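Local structure of lysozyme (Meretrix lusoria, 4PJ2) at residues 75-80 and 90-95; 111-114 and 118-121. The protein hydrolyses the beta-1,4 linkages of bacterial peptidoglycan, lysing Gram-positive cells, and also cleaves chitin. All blocks are in the same frame, centred on the assembly; numbering follows the deposited sequence.

In the fold
Interaction 1 joins the end of helix 62-76 and the turn after it to helix 86-95. Interaction 2 joins the end of helix 106-112 to the C-terminal loop. Along the chain the first closes before the second opens, and their centres are about 17 Å apart. They still touch: the CB of A90 packs on CD1 of L112 at 3.9 Å, where the consecutive helices 86-95 and 106-112 meet. Helix 8-19, which carries the predicted proton donor E18, packs against both contacts. Interaction 1 holds substrate-binding H93, while interaction 2 lies farther from the centre of the chain (about 15 Å against 9 Å, centre to centre) and includes C118, disulfide-bonded to C13 of helix 8-19.

Interaction 1 of 2, residues 75-80 and 90-95; sequences RYAKWA and AREHNG
E92 points its carboxylate at Y76, A77 and A80, with OE1 against the CA of A77. This single oxygen does all the touching. It lies 3.7 Å from the CA of A77 and 3.9 Å from the CB of Y76. The CB of A80 approaches it to 4.1 Å. These are van der Waals contacts; the two segments share no hydrogen bond. The E92 side chain leaves helix 86-95 with CG anti to its carbonyl carbon (chi1 -65°). It then bends at chi2 (-71°). The other oxygen, OE2, accepts a hydrogen bond from the backbone N of C100. That bond probably helps to fix the rotation of the buried carboxylate, leaving OE1 to face Y76, A77 and A80.

The small side chains of A77 and A80 are consistent with this approach; the CA atoms of A77 and E92 are 6.9 Å apart. Of the Y76 side chain, only CB comes near OE1; the backbone O of Y76 lies equally close to OE1, at 3.9 Å. The Y76 ring leads away from helix 86-95 and carries the CG of R75 over the centre of one face, 3.8 Å above the plane. The OH of Y76 is hydrogen-bonded to OD2 of D47, a substrate-binding residue. On helix 86-95, H93 also binds substrate, and N94 bonds to Y89 and S86 of the partner chain, a putative exported protein. A buried glutamate of helix 86-95 thus packs against Y76 and the residues that follow it, beside the substrate-binding site of an I-type lysozyme of glycosyl hydrolase family 22.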
loop_
_atom_site.group_PDB
_atom_site.type_symbol
_atom_site.label_atom_id
_atom_site.label_comp_id
_atom_site.label_asym_id
_atom_site.label_seq_id
_atom_site.Cartn_x
_atom_site.Cartn_y
_atom_site.Cartn_z
ATOM N N ARG D 75 9.397 -13.538 3.201
ATOM C CA ARG D 75 9.318 -12.524 4.238
ATOM C C ARG D 75 7.935 -12.448 4.881
ATOM O O ARG D 75 7.834 -12.365 6.118
ATOM C CB ARG D 75 9.702 -11.160 3.669
ATOM C CG ARG D 75 9.576 -10.026 4.669
ATOM C CD ARG D 75 10.208 -8.762 4.144
ATOM N NE ARG D 75 10.234 -7.750 5.193
ATOM C CZ ARG D 75 11.027 -6.689 5.185
ATOM N NH1 ARG D 75 11.823 -6.473 4.146
ATOM N NH2 ARG D 75 11.022 -5.843 6.212
ATOM N N TYR D 76 6.874 -12.481 4.066
ATOM C CA TYR D 76 5.551 -12.097 4.549
ATOM C C TYR D 76 4.508 -13.202 4.689
ATOM O O TYR D 76 3.628 -13.108 5.536
ATOM C CB TYR D 76 4.975 -11.001 3.666
ATOM C CG TYR D 76 5.623 -9.658 3.815
ATOM C CD1 TYR D 76 5.654 -9.021 5.043
ATOM C CD2 TYR D 76 6.168 -9.006 2.715
ATOM C CE1 TYR D 76 6.192 -7.762 5.167
ATOM C CE2 TYR D 76 6.716 -7.741 2.846
ATOM C CZ TYR D 76 6.725 -7.134 4.080
ATOM O OH TYR D 76 7.223 -5.864 4.293
ATOM N N ALA D 77 4.527 -14.205 3.812
ATOM C CA ALA D 77 3.349 -15.048 3.672
ATOM C C ALA D 77 3.031 -15.855 4.940
ATOM O O ALA D 77 1.911 -15.853 5.428
ATOM C CB ALA D 77 3.509 -15.970 2.474
ATOM N N LYS D 78 4.019 -16.556 5.472
ATOM C CA LYS D 78 3.781 -17.372 6.653
ATOM C C LYS D 78 3.212 -16.539 7.789
ATOM O O LYS D 78 2.241 -16.916 8.436
ATOM C CB LYS D 78 5.077 -18.024 7.116
ATOM C CG LYS D 78 4.899 -18.848 8.363
ATOM C CD LYS D 78 6.191 -19.573 8.738
ATOM C CE LYS D 78 6.010 -20.540 9.894
ATOM N NZ LYS D 78 5.159 -21.709 9.486
ATOM N N TRP D 79 3.831 -15.391 8.008
ATOM C CA TRP D 79 3.577 -14.590 9.202
ATOM C C TRP D 79 2.245 -13.859 9.133
ATOM O O TRP D 79 1.713 -13.423 10.149
ATOM C CB TRP D 79 4.752 -13.633 9.417
ATOM C CG TRP D 79 6.036 -14.414 9.363
ATOM C CD1 TRP D 79 6.981 -14.383 8.388
ATOM C CD2 TRP D 79 6.470 -15.382 10.306
ATOM N NE1 TRP D 79 7.982 -15.276 8.665
ATOM C CE2 TRP D 79 7.695 -15.898 9.846
ATOM C CE3 TRP D 79 5.940 -15.869 11.498
ATOM C CZ2 TRP D 79 8.400 -16.875 10.543
ATOM C CZ3 TRP D 79 6.630 -16.843 12.172
ATOM C CH2 TRP D 79 7.846 -17.332 11.699
ATOM N N ALA D 80 1.695 -13.744 7.929
ATOM C CA ALA D 80 0.364 -13.174 7.737
ATOM C C ALA D 80 -0.736 -14.222 7.967
ATOM O O ALA D 80 -1.920 -13.880 7.940
ATOM C CB ALA D 80 0.237 -12.603 6.333
ATOM N N ALA D 90 -0.440 -15.898 -4.524
ATOM C CA ALA D 90 -1.071 -15.010 -5.503
ATOM C C ALA D 90 -1.747 -13.822 -4.823
ATOM O O ALA D 90 -1.646 -12.681 -5.296
ATOM C CB ALA D 90 -2.078 -15.803 -6.372
ATOM N N ARG D 91 -2.490 -14.095 -3.760
ATOM C CA ARG D 91 -3.204 -13.031 -3.057
ATOM C C ARG D 91 -2.250 -12.052 -2.332
ATOM O O ARG D 91 -2.531 -10.868 -2.270
ATOM C CB ARG D 91 -4.273 -13.601 -2.117
ATOM C CG ARG D 91 -5.411 -14.305 -2.879
ATOM C CD ARG D 91 -6.475 -14.896 -1.968
ATOM N NE ARG D 91 -7.198 -13.888 -1.202
ATOM C CZ ARG D 91 -7.993 -14.149 -0.169
ATOM N NH1 ARG D 91 -8.175 -15.403 0.244
ATOM N NH2 ARG D 91 -8.584 -13.149 0.470
ATOM N N GLU D 92 -1.116 -12.545 -1.832
ATOM C CA GLU D 92 -0.065 -11.662 -1.311
ATOM C C GLU D 92 0.520 -10.812 -2.419
ATOM O O GLU D 92 0.766 -9.637 -2.263
ATOM C CB GLU D 92 1.069 -12.484 -0.685
ATOM C CG GLU D 92 0.679 -13.273 0.552
ATOM C CD GLU D 92 0.448 -12.398 1.731
ATOM O OE1 GLU D 92 1.436 -12.164 2.471
ATOM O OE2 GLU D 92 -0.697 -11.985 1.951
ATOM N N HIS D 93 0.732 -11.437 -3.567
ATOM C CA HIS D 93 1.316 -10.700 -4.655
ATOM C C HIS D 93 0.429 -9.541 -5.106
ATOM O O HIS D 93 0.917 -8.454 -5.351
ATOM C CB HIS D 93 1.583 -11.609 -5.833
ATOM C CG HIS D 93 2.398 -10.929 -6.860
ATOM N ND1 HIS D 93 3.721 -10.617 -6.654
ATOM C CD2 HIS D 93 2.072 -10.411 -8.071
ATOM C CE1 HIS D 93 4.187 -9.964 -7.700
ATOM N NE2 HIS D 93 3.205 -9.826 -8.574
ATOM N N ASN D 94 -0.873 -9.797 -5.152
ATOM C CA ASN D 94 -1.840 -8.798 -5.594
ATOM C C ASN D 94 -2.165 -7.777 -4.508
ATOM O O ASN D 94 -2.423 -6.622 -4.812
ATOM C CB ASN D 94 -3.120 -9.519 -6.032
ATOM C CG ASN D 94 -4.165 -8.572 -6.594
ATOM O OD1 ASN D 94 -5.297 -8.545 -6.130
ATOM N ND2 ASN D 94 -3.776 -7.786 -7.574
ATOM N N GLY D 95 -2.138 -8.225 -3.249
ATOM C CA GLY D 95 -2.650 -7.421 -2.150
ATOM C C GLY D 95 -1.675 -6.966 -1.087
ATOM O O GLY D 95 -2.103 -6.297 -0.160
#

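Interaction 2 of 2, residues 111-114 and 118-121; sequences RLQK and CHGV
Q113 reaches along the turn 118-121 with its side chain extended beyond CG. Its CB and CG both lie 3.9 Å from the O of C118. The amide end arrives at G120, where OE1 accepts a weak hydrogen bond from the N, 3.4 Å long and bent to 143° at the hydrogen. NE2 of the same amide bonds back to the O of W109, so both ends of the group are held and its flip is probably set.

Residues 118-121 form a type II beta turn, with G120 at positive phi and the N of V121 bonded to the O of C118. This turn folds the C-terminal loop back onto L112 and Q113. The CB of H119 lies 3.6 Å from the O of Q113. The H119 ring presents an edge to that O, which lies near the ring plane.

On the buried side, L112 has CG anti to its backbone N (chi1 169°), and V121 holds CG1 between its backbone N and carbonyl carbon (chi1 61°). These torsions bring CD2 of L112 to 4.0 Å from CG1 of V121, the two side chains crossing at about a right angle. The CB of C118 sits 3.5 Å from the O of L112, while the SG of C118 forms the disulfide with C13 of helix 8-19. R9 and C86 also pack on V121.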
loop_
_atom_site.group_PDB
_atom_site.type_symbol
_atom_site.label_atom_id
_atom_site.label_comp_id
_atom_site.label_asym_id
_atom_site.label_seq_id
_atom_site.Cartn_x
_atom_site.Cartn_y
_atom_site.Cartn_z
ATOM N N ARG D 111 -10.066 -15.309 -10.691
ATOM C CA ARG D 111 -9.790 -15.098 -12.100
ATOM C C ARG D 111 -8.489 -15.765 -12.535
ATOM O O ARG D 111 -8.437 -16.351 -13.629
ATOM C CB ARG D 111 -9.806 -13.601 -12.458
ATOM C CG ARG D 111 -11.170 -12.929 -12.343
ATOM C CD ARG D 111 -11.196 -11.581 -13.070
ATOM N NE ARG D 111 -10.008 -10.778 -12.786
ATOM C CZ ARG D 111 -9.843 -10.030 -11.701
ATOM N NH1 ARG D 111 -10.795 -9.964 -10.774
ATOM N NH2 ARG D 111 -8.721 -9.341 -11.548
ATOM N N LEU D 112 -7.457 -15.707 -11.694
ATOM C CA LEU D 112 -6.178 -16.296 -12.066
ATOM C C LEU D 112 -6.350 -17.782 -12.407
ATOM O O LEU D 112 -5.724 -18.294 -13.328
ATOM C CB LEU D 112 -5.153 -16.103 -10.937
ATOM C CG LEU D 112 -3.826 -16.872 -11.027
ATOM C CD1 LEU D 112 -2.760 -16.124 -10.221
ATOM C CD2 LEU D 112 -3.911 -18.301 -10.487
ATOM N N GLN D 113 -7.238 -18.452 -11.676
ATOM C CA GLN D 113 -7.509 -19.879 -11.890
ATOM C C GLN D 113 -8.301 -20.203 -13.145
ATOM O O GLN D 113 -8.421 -21.396 -13.492
ATOM C CB GLN D 113 -8.292 -20.459 -10.722
ATOM C CG GLN D 113 -7.543 -20.485 -9.430
ATOM C CD GLN D 113 -8.426 -20.958 -8.313
ATOM O OE1 GLN D 113 -8.512 -22.154 -8.044
ATOM N NE2 GLN D 113 -9.133 -20.032 -7.680
ATOM N N LYS D 114 -8.784 -19.176 -13.849
ATOM C CA LYS D 114 -9.421 -19.349 -15.147
ATOM C C LYS D 114 -8.389 -19.382 -16.282
ATOM O O LYS D 114 -8.717 -19.790 -17.402
ATOM C CB LYS D 114 -10.417 -18.215 -15.387
ATOM C CG LYS D 114 -11.423 -18.030 -14.269
ATOM C CD LYS D 114 -12.424 -16.996 -14.674
ATOM C CE LYS D 114 -12.975 -16.202 -13.532
ATOM N NZ LYS D 114 -14.281 -15.598 -13.918
ATOM N N CYS D 118 -4.171 -23.306 -15.008
ATOM C CA CYS D 118 -4.019 -22.747 -13.666
ATOM C C CYS D 118 -5.158 -23.095 -12.713
ATOM O O CYS D 118 -5.150 -22.638 -11.577
ATOM C CB CYS D 118 -3.897 -21.215 -13.730
ATOM S SG CYS D 118 -2.479 -20.667 -14.561
ATOM N N HIS D 119 -6.148 -23.875 -13.141
ATOM C CA HIS D 119 -7.223 -24.210 -12.210
ATOM C C HIS D 119 -6.695 -25.037 -11.034
ATOM O O HIS D 119 -6.024 -26.049 -11.230
ATOM C CB HIS D 119 -8.369 -24.957 -12.884
ATOM C CG HIS D 119 -9.484 -25.280 -11.942
ATOM N ND1 HIS D 119 -10.366 -24.324 -11.484
ATOM C CD2 HIS D 119 -9.837 -26.440 -11.337
ATOM C CE1 HIS D 119 -11.227 -24.885 -10.653
ATOM N NE2 HIS D 119 -10.927 -26.168 -10.545
ATOM N N GLY D 120 -6.999 -24.593 -9.814
ATOM C CA GLY D 120 -6.571 -25.286 -8.612
ATOM C C GLY D 120 -5.063 -25.414 -8.495
ATOM O O GLY D 120 -4.558 -26.318 -7.831
ATOM N N VAL D 121 -4.336 -24.505 -9.130
ATOM C CA VAL D 121 -2.881 -24.516 -9.059
ATOM C C VAL D 121 -2.390 -24.365 -7.616
ATOM O O VAL D 121 -2.914 -23.547 -6.855
ATOM C CB VAL D 121 -2.274 -23.403 -9.954
ATOM C CG1 VAL D 121 -2.725 -22.004 -9.500
ATOM C CG2 VAL D 121 -0.761 -23.499 -9.979
#